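Local coordinates for uncharacterized protein (Bacteroides vulgatus, PDB 4Q88) that is probably a hydrolase of glycoside hydrolase family 88, its precise substrate and reaction still uncharacterized, at residues Y94-G98 with D99-C103. Sequence-based numbering, arbitrary orientation.
Sequences YVLFG and DWQVC
Gly98 O accepts two backbone N-H groups from the turn that follows it: Gln101 N at 2.9 Å, placed above the carbonyl plane, and Val102 N by a weak bond of 3.3 Å. One residue earlier, Phe97 O takes Trp100 N at 2.8 Å in a fairly straight bond (159°). The bonds from Trp100 N and Gln101 N, each reaching three residues back, make a short 3-10 segment in the loop that leads into helix 103-113; the weak Val102 bond reaches four. Val95 O is also shared: a water bridges it to Trp100 O, and Gln101 NE2 reaches it through a weak bond of 3.4 Å. With CG anti to its own carbonyl carbon (chi1 -61°) and the chain extended beyond, the Gln101 amide passes Gly98 CA to the type I turn of Tyr94 to Phe97, while the stronger partner of NE2 is Gln130 OE1 of helix 117-132. Replacing Gln101 by alanine would probably leave Val95 O with only the water of these two donors and Gln130 OE1 without this amide. Phe97 and Asp99 lie side by side, with Phe97 CE2 3.2 Å from Asp99 OD2 and the ring turned 63° from the carboxylate; Trp141 stacks on the same ring. Trp100 CD1 lies 3.8 Å from Tyr94 CB, and Trp100 NE1 bonds to Gly89 O. Backbone bonds thus set the turn, whereas amide and indole N-H groups join it to Gln130 and Gly89, and the water links Val95 O and Trp100 O within the buried loop.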
loop_
_atom_site.group_PDB
_atom_site.type_symbol
_atom_site.label_atom_id
_atom_site.label_comp_id
_atom_site.label_asym_id
_atom_site.label_seq_id
_atom_site.Cartn_x
_atom_site.Cartn_y
_atom_site.Cartn_z
ATOM N N TYR A 94 3.771 -20.590 -4.275
ATOM C CA TYR A 94 4.319 -19.217 -4.219
ATOM C C TYR A 94 4.174 -18.573 -2.836
ATOM O O TYR A 94 3.853 -17.369 -2.718
ATOM C CB TYR A 94 3.703 -18.386 -5.373
ATOM C CG TYR A 94 4.302 -18.858 -6.688
ATOM C CD1 TYR A 94 5.491 -18.348 -7.144
ATOM C CD2 TYR A 94 3.694 -19.871 -7.456
ATOM C CE1 TYR A 94 6.059 -18.800 -8.318
ATOM C CE2 TYR A 94 4.258 -20.312 -8.634
ATOM C CZ TYR A 94 5.451 -19.810 -9.028
ATOM O OH TYR A 94 6.004 -20.253 -10.193
ATOM N N VAL A 95 4.482 -19.375 -1.806
ATOM C CA VAL A 95 4.254 -19.026 -0.402
ATOM C C VAL A 95 5.148 -17.859 0.065
ATOM O O VAL A 95 4.732 -17.078 0.928
ATOM C CB VAL A 95 4.460 -20.223 0.519
ATOM C CG1 VAL A 95 4.233 -19.851 1.974
ATOM C CG2 VAL A 95 3.512 -21.391 0.160
ATOM N N LEU A 96 6.366 -17.780 -0.472
ATOM C CA LEU A 96 7.311 -16.743 -0.094
ATOM C C LEU A 96 7.297 -15.532 -1.009
ATOM O O LEU A 96 8.171 -14.659 -0.885
ATOM C CB LEU A 96 8.725 -17.342 -0.032
ATOM C CG LEU A 96 8.872 -18.406 1.061
ATOM C CD1 LEU A 96 10.281 -18.984 1.069
ATOM C CD2 LEU A 96 8.493 -17.870 2.439
ATOM N N PHE A 97 6.300 -15.428 -1.892
ATOM C CA PHE A 97 6.130 -14.253 -2.745
ATOM C C PHE A 97 5.190 -13.299 -1.990
ATOM O O PHE A 97 4.117 -13.675 -1.551
ATOM C CB PHE A 97 5.553 -14.698 -4.090
ATOM C CG PHE A 97 5.263 -13.565 -5.035
ATOM C CD1 PHE A 97 6.245 -12.668 -5.370
ATOM C CD2 PHE A 97 4.013 -13.443 -5.599
ATOM C CE1 PHE A 97 5.973 -11.629 -6.263
ATOM C CE2 PHE A 97 3.725 -12.403 -6.455
ATOM C CZ PHE A 97 4.709 -11.474 -6.747
ATOM N N GLY A 98 5.626 -12.071 -1.772
ATOM C CA GLY A 98 4.935 -11.127 -0.891
ATOM C C GLY A 98 3.496 -10.822 -1.270
ATOM O O GLY A 98 2.684 -10.503 -0.442
ATOM N N ASP A 99 3.119 -11.000 -2.534
ATOM C CA ASP A 99 1.706 -10.796 -2.900
ATOM C C ASP A 99 0.802 -11.871 -2.233
ATOM O O ASP A 99 -0.413 -11.675 -2.150
ATOM C CB ASP A 99 1.527 -10.879 -4.426
ATOM C CG ASP A 99 1.982 -9.646 -5.156
ATOM O OD1 ASP A 99 2.332 -8.644 -4.503
ATOM O OD2 ASP A 99 1.937 -9.697 -6.436
ATOM N N TRP A 100 1.404 -12.962 -1.714
ATOM C CA TRP A 100 0.656 -13.996 -0.971
ATOM C C TRP A 100 0.838 -13.824 0.527
ATOM O O TRP A 100 0.424 -14.644 1.314
ATOM C CB TRP A 100 1.110 -15.384 -1.390
ATOM C CG TRP A 100 0.501 -15.811 -2.688
ATOM C CD1 TRP A 100 1.159 -16.078 -3.868
ATOM C CD2 TRP A 100 -0.870 -16.109 -2.906
ATOM N NE1 TRP A 100 0.252 -16.497 -4.813
ATOM C CE2 TRP A 100 -1.001 -16.525 -4.256
ATOM C CE3 TRP A 100 -2.024 -16.026 -2.102
ATOM C CZ2 TRP A 100 -2.252 -16.852 -4.825
ATOM C CZ3 TRP A 100 -3.263 -16.375 -2.650
ATOM C CH2 TRP A 100 -3.363 -16.799 -3.997
ATOM N N GLN A 101 1.421 -12.711 0.906
ATOM C CA GLN A 101 1.703 -12.407 2.335
ATOM C C GLN A 101 1.014 -11.158 2.871
ATOM O O GLN A 101 0.873 -10.968 4.093
ATOM C CB GLN A 101 3.202 -12.281 2.529
ATOM C CG GLN A 101 3.993 -13.526 2.197
ATOM C CD GLN A 101 5.496 -13.342 2.342
ATOM O OE1 GLN A 101 5.998 -12.216 2.327
ATOM N NE2 GLN A 101 6.234 -14.447 2.471
ATOM N N VAL A 102 0.534 -10.288 1.993
ATOM C CA VAL A 102 -0.201 -9.082 2.426
ATOM C C VAL A 102 -1.507 -9.431 3.155
ATOM O O VAL A 102 -1.909 -8.693 4.080
ATOM C CB VAL A 102 -0.406 -8.052 1.263
ATOM C CG1 VAL A 102 -0.920 -8.733 0.020
ATOM C CG2 VAL A 102 -1.307 -6.892 1.648
ATOM N N CYS A 103 -2.122 -10.582 2.835
ATOM C CA CYS A 103 -3.250 -11.068 3.595
ATOM C C CYS A 103 -2.929 -11.150 5.099
ATOM O O CYS A 103 -3.817 -10.929 5.972
ATOM C CB CYS A 103 -3.760 -12.417 3.072
ATOM S SG CYS A 103 -2.568 -13.738 3.153
HETATM O O HOH W 1 1.983 -17.096 1.762
#